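Local coordinates for hypothetical protein (Bacteroides caccae, PDB 4M8R) that is of unknown function but probably pairs an N-terminal immunoglobulin-like domain with a WD40-like beta-propeller domain, at residues F152-N157 with D259-F264; L189-Y194 with K234-F239; I207-Q212 with Y220-G225; R213-S218 with Q245-E250. All coordinates share one frame; numbering follows the deposited sequence.

Contact 1 of 4, residues F152-N157 with D259-F264; sequences FRSVVN and DYPGVF
Arg-153 NH1 is held by two acceptors, the carboxylate of Asp-259 across the contact and the backbone O of Phe-257 just before it. The first bond is a salt bridge, 3.0 Å from NH1 to OD1 with an N-H...O angle of 149°, and it joins two neighbouring sheets of the WD40-like domain. Strand 153-156 edges one antiparallel sheet, while strand 262-264 belongs to the next, consistent with adjacent blades of a beta-propeller. The two charged groups stand nearly upright to each other. OD1 lies in the guanidinium plane, yet NH1 comes down on OD1 from well above the carboxylate plane, 66° out of it. A bend at chi3 sets NE of Arg-153 off the line of its otherwise extended chain. NH2 has its own partner, Gln-174 OE1, so the rotation of the guanidinium is probably well fixed.

Beyond the charged pair the chain turns a corner at Ser-154, whose hydroxyl is turned onto Pro-261. OG sits anti to the backbone N (chi1 -169°) and rests 3.3 Å from Pro-261 N. That nitrogen carries no hydrogen, so this approach and the one at 3.4 Å between OG and Pro-261 CD are packing. Farther along, Val-156 faces the same proline, and the two side chains slide past each other in opposite directions. Ile-201 of strand 196-201, which pairs with 262-264, packs against both. Val-156 CG1 reaches the proline ring from the side of its CB and CG atoms, lying 3.7 Å from Pro-261 CG and 3.9 Å from Pro-261 CB.

Contact 2 of 4, residues L189-Y194 with K234-F239; sequences LSFYDY and KTRSNF. With PO4 (phosphate ion), chain E; PO4 (phosphate ion), chain D.
An isolated backbone bridge between two loops, beside the second subunit, pairs Ser-190 with Ser-237. Its bonds run from Ser-237 N to Leu-189 O (2.8 Å) and from Phe-191 N to Ser-237 O (2.9 Å), and each donor stands above the plane of the carbonyl it meets. The touching parts head broadly the same way, 42° apart.

Arg-236 and Asn-238, on either side of Ser-237 in sequence, both point to the side of Phe-191. The aliphatic part of Arg-236 runs close to the Ser-190 carbonyl oxygen, CG 3.4 Å from Ser-190 O, and CB sits at the edge of the Phe-191 ring. The extended chain carries NE to a phosphate, probably from the crystallisation liquor, whose O3 lies 2.9 Å from NE in the guanidinium plane. Another oxygen of that ion accepts from the backbone N of both Thr-235 and Arg-236.

The amide of Asn-238 stands almost perpendicular to the Tyr-192 ring and meets it at the edge, ND2 lying 3.5 Å from CE2. Having CG anti to the backbone N (chi1 -174°) starts the amide in that direction. ND2 donates to O1 of a second phosphate at 2.9 Å and to Glu-91 OE1 of the second subunit. A water accepts from Tyr-192 N at 3.1 Å and lies near Asn-238 OD1. The bridge joins the loop after strand 186-188 of one sheet to the loop leading into edge strand 239-240 of the next, consistent with neighbouring blades of a propeller.

Contact 3 of 4, residues I207-Q212 with Y220-G225; sequences IAAIQQ and YNVSAG
Ala-209 and Tyr-220 form an antiparallel hydrogen-bonded pair in the hairpin of strands 208-212 and 217-221, with 2.8 Å both from Ala-209 N to Tyr-220 O and from Tyr-220 N to Ala-209 O. Ala-208 and Asn-221 make the adjoining non-hydrogen-bonded pair, and Val-222 N reaches Ile-207 O just past the strand.

Side-chain polar bonds take over where the strand gives way to loop. Ser-223 OG, set between its own backbone N and carbonyl carbon (chi1 64°), receives Ile-207 N at 2.9 Å along a nearly straight N-H...O line (172°). Asn-221 OD1 accepts from Ser-223 N and Ala-224 N, both at 3.0 Å, the first bond an Asx turn, the second extending it to an Asx motif, while its ND2 binds Asp-206.

Apolar packing is modest: Ala-209 CB meets Val-222 CG1 at 3.8 Å, and Ile-207 CB lies against Ser-223 CB.

The Gln-211 amide stands almost perpendicular to the Tyr-220 ring, its OE1 3.3 Å above one face and offset toward CG. An amide oxygen over the electron-rich ring is not an obviously attractive pairing. The bonds of NE2 to Ser-190 OG and Thr-196 OG1 therefore probably help to fix the amide there.

Contact 4 of 4, residues R213-S218 with Q245-E250; sequences RGKGYS and QFELPE. With PO4 (phosphate ion), chain D; PO4 (phosphate ion), chain C.
Gln-245 reaches into the bend of segment 213-218. Its CG is anti to the carbonyl carbon, and the chain beyond is extended, carrying the amide to the backbone nitrogens of the bend. OE1 takes Gly-216 N at 3.0 Å with the donor in the carbonyl plane (N-H...O 164°). Gly-214 N and Lys-215 N are close too, at poor angles. On the amide's other side NE2 packs against Arg-213 CG at 3.7 Å, the two side chains crossing at about a right angle. Lower down, Gln-245 CG touches Ser-218 OG at 3.4 Å. Next to Gln-245 in the chain, a single antiparallel bridge pairs Tyr-217 with Phe-246, with Tyr-217 N to Phe-246 O at 2.8 Å and Phe-246 N to Tyr-217 O at 3.1 Å. It ties a loop of the WD40-like domain to hairpin strand 217-221. The side chains of Tyr-217 and Leu-248 cross obliquely, Tyr-217 CE2 meeting Leu-248 CG at 4.0 Å, and both pack on Leu-197 and Pro-254. Arg-213 starts toward Gln-245, but its extended chain carries the guanidinium to two phosphates, probably from the crystallisation liquor. Arg-213 NE donates to O3 of one phosphate at 2.8 Å; the other also binds Arg-49 of the second subunit.

How the contacts relate
From the N terminus, segment 152-157 opens the longest loop: contact 1 closes it at 259-264, after 101 intervening residues, and the other three contacts nest inside. Next, 189-194 opens contact 2, closed at 234-239, within which the short hairpin of contact 3 is nested. Contact 4, from 213-218 to 245-250, crosses both contacts 2 and 3, because its first segment lies in the hairpin turn and its second beyond 234-239. Contacts 3 and 4 share strand 217-221, and contact 3 joins contact 2 through Ser-190 and Gln-211. Contact 1 reaches contact 3 where Phe-264 packs on Ala-208. Together they tie strand 153-156, the hairpin and its flanking loops within the WD40-like domain.

Contact 1 of 4, residues F152-N157 with D259-F264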
# COMPACT_ATOMS: atom_id res chain seq x y z
N PHE A 152 10.36 34.28 -13.06
CA PHE A 152 9.98 33.04 -12.38
C PHE A 152 10.32 33.12 -10.90
O PHE A 152 11.44 33.46 -10.53
CB PHE A 152 10.68 31.84 -13.03
CG PHE A 152 10.02 30.51 -12.78
CD1 PHE A 152 8.64 30.35 -12.82
CD2 PHE A 152 10.80 29.38 -12.56
CE1 PHE A 152 8.06 29.12 -12.61
CE2 PHE A 152 10.22 28.14 -12.35
CZ PHE A 152 8.85 28.01 -12.38
N ARG A 153 9.35 32.80 -10.07
CA ARG A 153 9.35 33.19 -8.67
C ARG A 153 8.74 32.09 -7.81
O ARG A 153 7.92 31.32 -8.28
CB ARG A 153 8.49 34.45 -8.56
CG ARG A 153 8.75 35.33 -7.37
CD ARG A 153 8.06 36.67 -7.58
NE ARG A 153 6.61 36.51 -7.73
CZ ARG A 153 5.69 36.96 -6.87
NH1 ARG A 153 6.04 37.62 -5.77
NH2 ARG A 153 4.41 36.75 -7.12
N SER A 154 9.14 32.03 -6.54
CA SER A 154 8.54 31.11 -5.57
C SER A 154 8.67 29.67 -6.07
O SER A 154 7.70 28.91 -6.09
CB SER A 154 7.07 31.47 -5.33
OG SER A 154 6.55 30.77 -4.23
N VAL A 155 9.88 29.31 -6.46
CA VAL A 155 10.11 28.07 -7.17
C VAL A 155 10.13 26.87 -6.23
O VAL A 155 10.84 26.87 -5.22
CB VAL A 155 11.42 28.15 -7.97
CG1 VAL A 155 11.65 26.86 -8.74
CG2 VAL A 155 11.36 29.34 -8.92
N VAL A 156 9.35 25.86 -6.58
CA VAL A 156 9.20 24.66 -5.77
C VAL A 156 9.12 23.43 -6.66
O VAL A 156 8.98 23.54 -7.88
CB VAL A 156 7.92 24.72 -4.92
CG1 VAL A 156 7.99 25.87 -3.94
CG2 VAL A 156 6.68 24.85 -5.80
N ASN A 157 9.20 22.26 -6.04
CA ASN A 157 9.13 21.00 -6.76
C ASN A 157 8.04 20.12 -6.19
O ASN A 157 7.86 20.04 -4.98
CB ASN A 157 10.46 20.26 -6.65
CG ASN A 157 10.37 18.81 -7.12
OD1 ASN A 157 10.47 17.88 -6.31
ND2 ASN A 157 10.19 18.60 -8.42
N ASP A 259 6.50 35.99 -2.88
CA ASP A 259 7.95 35.92 -2.98
C ASP A 259 8.47 34.59 -2.44
O ASP A 259 9.49 34.07 -2.91
CB ASP A 259 8.61 37.09 -2.26
CG ASP A 259 8.35 38.41 -2.96
OD1 ASP A 259 8.50 38.46 -4.20
OD2 ASP A 259 7.99 39.40 -2.28
N TYR A 260 7.77 34.04 -1.46
CA TYR A 260 8.09 32.74 -0.90
C TYR A 260 6.85 31.85 -0.85
O TYR A 260 5.74 32.34 -0.67
CB TYR A 260 8.69 32.89 0.50
CG TYR A 260 10.00 33.64 0.49
CD1 TYR A 260 11.19 32.99 0.17
CD2 TYR A 260 10.04 35.00 0.78
CE1 TYR A 260 12.39 33.68 0.15
CE2 TYR A 260 11.23 35.69 0.76
CZ TYR A 260 12.40 35.03 0.44
OH TYR A 260 13.59 35.72 0.43
N PRO A 261 7.03 30.53 -1.01
CA PRO A 261 5.89 29.64 -0.93
C PRO A 261 5.27 29.60 0.47
O PRO A 261 5.98 29.65 1.48
CB PRO A 261 6.47 28.27 -1.29
CG PRO A 261 7.95 28.40 -1.22
CD PRO A 261 8.27 29.84 -1.42
N GLY A 262 3.95 29.52 0.52
CA GLY A 262 3.25 29.27 1.76
C GLY A 262 3.43 27.82 2.17
O GLY A 262 3.87 26.99 1.37
N VAL A 263 3.09 27.52 3.41
CA VAL A 263 3.29 26.19 3.96
C VAL A 263 2.05 25.74 4.72
O VAL A 263 1.54 26.47 5.56
CB VAL A 263 4.51 26.16 4.89
CG1 VAL A 263 4.56 24.87 5.70
CG2 VAL A 263 5.79 26.32 4.08
N PHE A 264 1.58 24.54 4.41
CA PHE A 264 0.48 23.92 5.15
C PHE A 264 0.98 23.45 6.50
O PHE A 264 1.97 22.72 6.59
CB PHE A 264 -0.07 22.69 4.42
CG PHE A 264 -1.06 23.01 3.33
CD1 PHE A 264 -2.33 23.45 3.63
CD2 PHE A 264 -0.72 22.83 1.99
CE1 PHE A 264 -3.25 23.73 2.63
CE2 PHE A 264 -1.63 23.11 0.98
CZ PHE A 264 -2.90 23.56 1.30

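Contact 2 of 4, residues L189-Y194 with K234-F239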
# COMPACT_ATOMS: atom_id res chain seq x y z
N LEU A 189 -0.44 25.97 -15.46
CA LEU A 189 -1.10 25.08 -14.51
C LEU A 189 -2.54 25.47 -14.19
O LEU A 189 -3.31 24.64 -13.73
CB LEU A 189 -0.28 24.98 -13.22
CG LEU A 189 1.08 24.28 -13.38
CD1 LEU A 189 1.84 24.30 -12.06
CD2 LEU A 189 0.92 22.85 -13.87
N SER A 190 -2.90 26.73 -14.42
CA SER A 190 -4.27 27.19 -14.16
C SER A 190 -5.03 27.36 -15.46
O SER A 190 -4.48 27.80 -16.47
CB SER A 190 -4.27 28.50 -13.38
OG SER A 190 -3.89 28.29 -12.03
N PHE A 191 -6.30 26.99 -15.44
CA PHE A 191 -7.15 27.14 -16.61
C PHE A 191 -7.50 28.60 -16.83
O PHE A 191 -7.35 29.12 -17.93
CB PHE A 191 -8.42 26.29 -16.49
CG PHE A 191 -9.21 26.23 -17.76
CD1 PHE A 191 -8.80 25.41 -18.79
CD2 PHE A 191 -10.34 27.02 -17.93
CE1 PHE A 191 -9.51 25.36 -19.98
CE2 PHE A 191 -11.05 26.98 -19.11
CZ PHE A 191 -10.64 26.15 -20.14
N TYR A 192 -7.97 29.27 -15.78
CA TYR A 192 -8.35 30.68 -15.89
C TYR A 192 -7.18 31.59 -15.55
O TYR A 192 -6.23 31.19 -14.88
CB TYR A 192 -9.55 31.01 -15.00
CG TYR A 192 -10.85 30.38 -15.44
CD1 TYR A 192 -11.41 30.67 -16.68
CD2 TYR A 192 -11.54 29.50 -14.60
CE1 TYR A 192 -12.61 30.10 -17.08
CE2 TYR A 192 -12.74 28.93 -15.00
CZ TYR A 192 -13.27 29.23 -16.23
OH TYR A 192 -14.46 28.65 -16.61
N ASP A 193 -7.27 32.84 -16.01
CA ASP A 193 -6.24 33.85 -15.77
C ASP A 193 -6.55 34.62 -14.49
O ASP A 193 -6.84 35.81 -14.54
CB ASP A 193 -6.16 34.80 -16.97
CG ASP A 193 -5.74 34.09 -18.25
OD1 ASP A 193 -4.59 33.59 -18.31
OD2 ASP A 193 -6.56 34.03 -19.19
N TYR A 194 -6.48 33.94 -13.36
CA TYR A 194 -6.74 34.56 -12.06
C TYR A 194 -5.41 34.84 -11.38
O TYR A 194 -4.50 34.02 -11.41
CB TYR A 194 -7.61 33.65 -11.18
CG TYR A 194 -9.02 33.37 -11.70
CD1 TYR A 194 -9.69 34.29 -12.51
CD2 TYR A 194 -9.70 32.20 -11.34
CE1 TYR A 194 -10.97 34.03 -12.97
CE2 TYR A 194 -10.99 31.95 -11.79
CZ TYR A 194 -11.62 32.87 -12.61
OH TYR A 194 -12.90 32.63 -13.08
N LYS A 234 -2.71 17.96 -21.54
CA LYS A 234 -3.63 18.62 -20.60
C LYS A 234 -2.96 18.85 -19.23
O LYS A 234 -2.70 17.89 -18.49
CB LYS A 234 -4.92 17.79 -20.47
CG LYS A 234 -5.70 17.90 -19.15
CD LYS A 234 -6.29 19.27 -18.87
CE LYS A 234 -6.91 19.34 -17.47
NZ LYS A 234 -7.90 18.27 -17.17
N THR A 235 -2.68 20.11 -18.91
CA THR A 235 -2.01 20.50 -17.66
C THR A 235 -2.74 21.56 -16.84
O THR A 235 -2.57 21.62 -15.62
CB THR A 235 -0.59 21.04 -17.94
OG1 THR A 235 -0.67 22.27 -18.68
CG2 THR A 235 0.22 20.04 -18.72
N ARG A 236 -3.54 22.41 -17.48
CA ARG A 236 -4.27 23.45 -16.78
C ARG A 236 -5.41 22.85 -15.97
O ARG A 236 -6.20 22.09 -16.50
CB ARG A 236 -4.85 24.46 -17.77
CG ARG A 236 -3.82 25.22 -18.59
CD ARG A 236 -4.50 26.12 -19.61
NE ARG A 236 -3.57 26.51 -20.68
CZ ARG A 236 -3.10 27.74 -20.90
NH1 ARG A 236 -3.46 28.78 -20.14
NH2 ARG A 236 -2.26 27.94 -21.91
N SER A 237 -5.49 23.21 -14.69
CA SER A 237 -6.53 22.72 -13.79
C SER A 237 -7.42 23.87 -13.38
O SER A 237 -7.02 25.02 -13.42
CB SER A 237 -5.92 22.12 -12.52
OG SER A 237 -5.03 21.05 -12.80
N ASN A 238 -8.64 23.53 -12.97
CA ASN A 238 -9.53 24.47 -12.32
C ASN A 238 -10.23 23.81 -11.14
O ASN A 238 -11.42 23.47 -11.22
CB ASN A 238 -10.55 25.03 -13.31
CG ASN A 238 -11.39 26.12 -12.70
OD1 ASN A 238 -10.87 27.00 -12.00
ND2 ASN A 238 -12.70 26.08 -12.93
N PHE A 239 -9.50 23.65 -10.04
CA PHE A 239 -9.99 22.91 -8.87
C PHE A 239 -9.98 23.74 -7.58
O PHE A 239 -9.16 23.51 -6.69
CB PHE A 239 -9.15 21.65 -8.67
CG PHE A 239 -9.39 20.57 -9.70
CD1 PHE A 239 -10.66 20.10 -9.94
CD2 PHE A 239 -8.33 20.00 -10.38
CE1 PHE A 239 -10.88 19.09 -10.86
CE2 PHE A 239 -8.53 18.99 -11.30
CZ PHE A 239 -9.81 18.54 -11.54
P PO4 E . -4.50 22.56 -21.54
O1 PO4 E . -3.99 21.56 -22.55
O2 PO4 E . -4.18 22.08 -20.15
O3 PO4 E . -3.81 23.89 -21.78
O4 PO4 E . -6.00 22.73 -21.69
P PO4 D . -15.66 28.35 -11.15
O1 PO4 D . -14.86 27.95 -12.37
O2 PO4 D . -16.13 27.14 -10.39
O3 PO4 D . -14.83 29.21 -10.22
O4 PO4 D . -16.86 29.12 -11.64
O HOH W 1 -6.29 27.15 -11.01
O HOH W 2 -8.26 28.15 -12.93

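Contact 3 of 4, residues I207-Q212 with Y220-G225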
# COMPACT_ATOMS: atom_id res chain seq x y z
N ILE A 207 0.58 20.56 -5.00
CA ILE A 207 0.91 21.98 -4.90
C ILE A 207 -0.40 22.73 -4.99
O ILE A 207 -1.17 22.54 -5.93
CB ILE A 207 1.79 22.47 -6.07
CG1 ILE A 207 3.03 21.59 -6.25
CG2 ILE A 207 2.19 23.92 -5.84
CD1 ILE A 207 4.01 21.63 -5.10
N ALA A 208 -0.66 23.58 -4.00
CA ALA A 208 -1.86 24.40 -3.99
C ALA A 208 -1.51 25.82 -4.39
O ALA A 208 -0.34 26.18 -4.48
CB ALA A 208 -2.50 24.38 -2.61
N ALA A 209 -2.53 26.63 -4.63
CA ALA A 209 -2.33 28.04 -4.89
C ALA A 209 -3.52 28.85 -4.40
O ALA A 209 -4.66 28.40 -4.50
CB ALA A 209 -2.10 28.28 -6.37
N ILE A 210 -3.25 30.02 -3.84
CA ILE A 210 -4.30 30.94 -3.44
C ILE A 210 -4.52 31.89 -4.61
O ILE A 210 -3.61 32.62 -5.01
CB ILE A 210 -3.92 31.71 -2.15
CG1 ILE A 210 -3.69 30.71 -1.01
CG2 ILE A 210 -5.02 32.69 -1.77
CD1 ILE A 210 -2.97 31.29 0.19
N GLN A 211 -5.72 31.87 -5.18
CA GLN A 211 -6.01 32.62 -6.40
C GLN A 211 -7.32 33.35 -6.30
O GLN A 211 -8.21 32.95 -5.55
CB GLN A 211 -6.06 31.68 -7.60
CG GLN A 211 -4.77 30.93 -7.86
CD GLN A 211 -4.85 30.08 -9.11
OE1 GLN A 211 -5.69 29.19 -9.21
NE2 GLN A 211 -3.98 30.36 -10.07
N GLN A 212 -7.44 34.42 -7.08
CA GLN A 212 -8.60 35.30 -7.05
C GLN A 212 -9.73 34.72 -7.91
O GLN A 212 -9.82 34.99 -9.11
CB GLN A 212 -8.22 36.69 -7.55
CG GLN A 212 -9.33 37.71 -7.43
CD GLN A 212 -8.82 39.13 -7.58
OE1 GLN A 212 -8.05 39.43 -8.50
NE2 GLN A 212 -9.22 40.00 -6.67
N TYR A 220 -6.77 26.62 -4.39
CA TYR A 220 -6.84 25.77 -5.58
C TYR A 220 -5.78 24.69 -5.54
O TYR A 220 -4.71 24.88 -4.97
CB TYR A 220 -6.58 26.58 -6.85
CG TYR A 220 -7.71 27.47 -7.32
CD1 TYR A 220 -8.02 28.65 -6.65
CD2 TYR A 220 -8.44 27.15 -8.46
CE1 TYR A 220 -9.04 29.47 -7.10
CE2 TYR A 220 -9.46 27.97 -8.92
CZ TYR A 220 -9.75 29.12 -8.24
OH TYR A 220 -10.77 29.92 -8.69
N ASN A 221 -6.07 23.56 -6.18
CA ASN A 221 -5.06 22.56 -6.49
C ASN A 221 -4.60 22.79 -7.91
O ASN A 221 -5.38 22.66 -8.85
CB ASN A 221 -5.63 21.16 -6.36
CG ASN A 221 -4.58 20.09 -6.56
OD1 ASN A 221 -3.73 20.19 -7.44
ND2 ASN A 221 -4.62 19.06 -5.72
N VAL A 222 -3.32 23.13 -8.08
CA VAL A 222 -2.80 23.47 -9.40
C VAL A 222 -1.79 22.46 -9.92
O VAL A 222 -1.19 22.69 -10.96
CB VAL A 222 -2.18 24.89 -9.42
CG1 VAL A 222 -3.23 25.91 -9.07
CG2 VAL A 222 -0.99 25.00 -8.47
N SER A 223 -1.61 21.36 -9.20
CA SER A 223 -0.69 20.32 -9.65
C SER A 223 -1.41 19.07 -10.18
O SER A 223 -0.77 18.19 -10.74
CB SER A 223 0.28 19.94 -8.53
OG SER A 223 -0.41 19.38 -7.42
N ALA A 224 -2.73 19.00 -10.00
CA ALA A 224 -3.51 17.83 -10.44
C ALA A 224 -3.30 17.45 -11.92
O ALA A 224 -3.33 16.27 -12.25
CB ALA A 224 -4.99 18.06 -10.17
N GLY A 225 -3.08 18.44 -12.78
CA GLY A 225 -2.77 18.20 -14.20
C GLY A 225 -1.44 17.51 -14.45
O GLY A 225 -1.25 16.86 -15.47

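Contact 4 of 4, residues R213-S218 with Q245-E250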
# COMPACT_ATOMS: atom_id res chain seq x y z
N ARG A 213 -10.58 33.91 -7.28
CA ARG A 213 -11.70 33.25 -7.96
C ARG A 213 -12.77 34.24 -8.42
O ARG A 213 -13.48 33.98 -9.39
CB ARG A 213 -12.32 32.19 -7.04
CG ARG A 213 -13.37 31.30 -7.69
CD ARG A 213 -13.78 30.17 -6.76
NE ARG A 213 -14.71 29.25 -7.40
CZ ARG A 213 -15.33 28.25 -6.79
NH1 ARG A 213 -15.14 28.02 -5.50
NH2 ARG A 213 -16.15 27.47 -7.48
N GLY A 214 -12.88 35.37 -7.72
CA GLY A 214 -13.82 36.42 -8.10
C GLY A 214 -13.54 37.71 -7.34
O GLY A 214 -12.50 38.33 -7.53
N LYS A 215 -14.48 38.09 -6.48
CA LYS A 215 -14.28 39.23 -5.59
C LYS A 215 -13.14 38.97 -4.60
O LYS A 215 -12.40 39.88 -4.25
CB LYS A 215 -15.58 39.56 -4.83
CG LYS A 215 -16.01 38.49 -3.83
CD LYS A 215 -17.49 38.59 -3.47
CE LYS A 215 -17.94 37.39 -2.65
NZ LYS A 215 -17.83 36.10 -3.40
N GLY A 216 -13.01 37.71 -4.17
CA GLY A 216 -11.99 37.32 -3.20
C GLY A 216 -11.17 36.12 -3.61
O GLY A 216 -11.22 35.67 -4.76
N TYR A 217 -10.41 35.60 -2.65
CA TYR A 217 -9.43 34.56 -2.90
C TYR A 217 -9.88 33.19 -2.42
O TYR A 217 -10.50 33.07 -1.36
CB TYR A 217 -8.09 34.94 -2.25
CG TYR A 217 -7.45 36.13 -2.92
CD1 TYR A 217 -6.64 35.96 -4.03
CD2 TYR A 217 -7.67 37.43 -2.46
CE1 TYR A 217 -6.05 37.04 -4.67
CE2 TYR A 217 -7.09 38.52 -3.09
CZ TYR A 217 -6.28 38.32 -4.19
OH TYR A 217 -5.70 39.38 -4.83
N SER A 218 -9.57 32.17 -3.21
CA SER A 218 -9.88 30.78 -2.87
C SER A 218 -8.63 29.92 -2.99
O SER A 218 -7.64 30.32 -3.60
CB SER A 218 -10.94 30.22 -3.81
OG SER A 218 -12.19 30.84 -3.59
N GLN A 245 -15.06 32.69 -0.61
CA GLN A 245 -13.94 33.53 -1.00
C GLN A 245 -13.68 34.53 0.10
O GLN A 245 -14.62 34.98 0.77
CB GLN A 245 -14.24 34.27 -2.30
CG GLN A 245 -14.46 33.35 -3.49
CD GLN A 245 -14.89 34.09 -4.74
OE1 GLN A 245 -14.54 35.25 -4.95
NE2 GLN A 245 -15.65 33.41 -5.60
N PHE A 246 -12.41 34.89 0.30
CA PHE A 246 -12.05 35.87 1.32
C PHE A 246 -11.20 36.99 0.75
O PHE A 246 -10.30 36.76 -0.05
CB PHE A 246 -11.32 35.18 2.47
CG PHE A 246 -12.18 34.21 3.23
CD1 PHE A 246 -13.15 34.68 4.12
CD2 PHE A 246 -12.05 32.84 3.04
CE1 PHE A 246 -13.96 33.79 4.81
CE2 PHE A 246 -12.85 31.95 3.73
CZ PHE A 246 -13.81 32.43 4.61
N GLU A 247 -11.52 38.22 1.19
CA GLU A 247 -10.71 39.39 0.87
C GLU A 247 -9.48 39.43 1.77
O GLU A 247 -9.47 38.83 2.85
CB GLU A 247 -11.50 40.69 1.06
CG GLU A 247 -11.99 41.34 -0.22
CD GLU A 247 -13.35 40.84 -0.65
OE1 GLU A 247 -13.43 39.70 -1.16
OE2 GLU A 247 -14.34 41.60 -0.50
N LEU A 248 -8.45 40.13 1.30
CA LEU A 248 -7.29 40.42 2.12
C LEU A 248 -7.67 41.41 3.21
O LEU A 248 -8.61 42.19 3.04
CB LEU A 248 -6.17 41.02 1.26
CG LEU A 248 -5.56 40.10 0.21
CD1 LEU A 248 -4.74 40.90 -0.79
CD2 LEU A 248 -4.71 39.03 0.88
N PRO A 249 -6.95 41.39 4.35
CA PRO A 249 -7.23 42.39 5.38
C PRO A 249 -6.92 43.81 4.90
O PRO A 249 -6.13 43.98 3.97
CB PRO A 249 -6.30 41.99 6.54
CG PRO A 249 -5.77 40.63 6.20
CD PRO A 249 -5.82 40.52 4.71
N GLU A 250 -7.55 44.80 5.53
CA GLU A 250 -7.35 46.21 5.14
C GLU A 250 -5.87 46.57 5.07
O GLU A 250 -5.09 46.19 5.95
CB GLU A 250 -8.04 47.15 6.12
CG GLU A 250 -9.51 47.38 5.84
CD GLU A 250 -10.08 48.54 6.63
OE1 GLU A 250 -9.51 48.88 7.69
OE2 GLU A 250 -11.09 49.13 6.19
P PO4 D . -15.66 28.35 -11.15
O1 PO4 D . -14.86 27.95 -12.37
O2 PO4 D . -16.13 27.14 -10.39
O3 PO4 D . -14.83 29.21 -10.22
O4 PO4 D . -16.86 29.12 -11.64
P PO4 C . -18.25 25.30 -5.44
O1 PO4 C . -18.67 25.24 -6.90
O2 PO4 C . -18.80 24.12 -4.69
O3 PO4 C . -16.75 25.29 -5.35
O4 PO4 C . -18.73 26.60 -4.84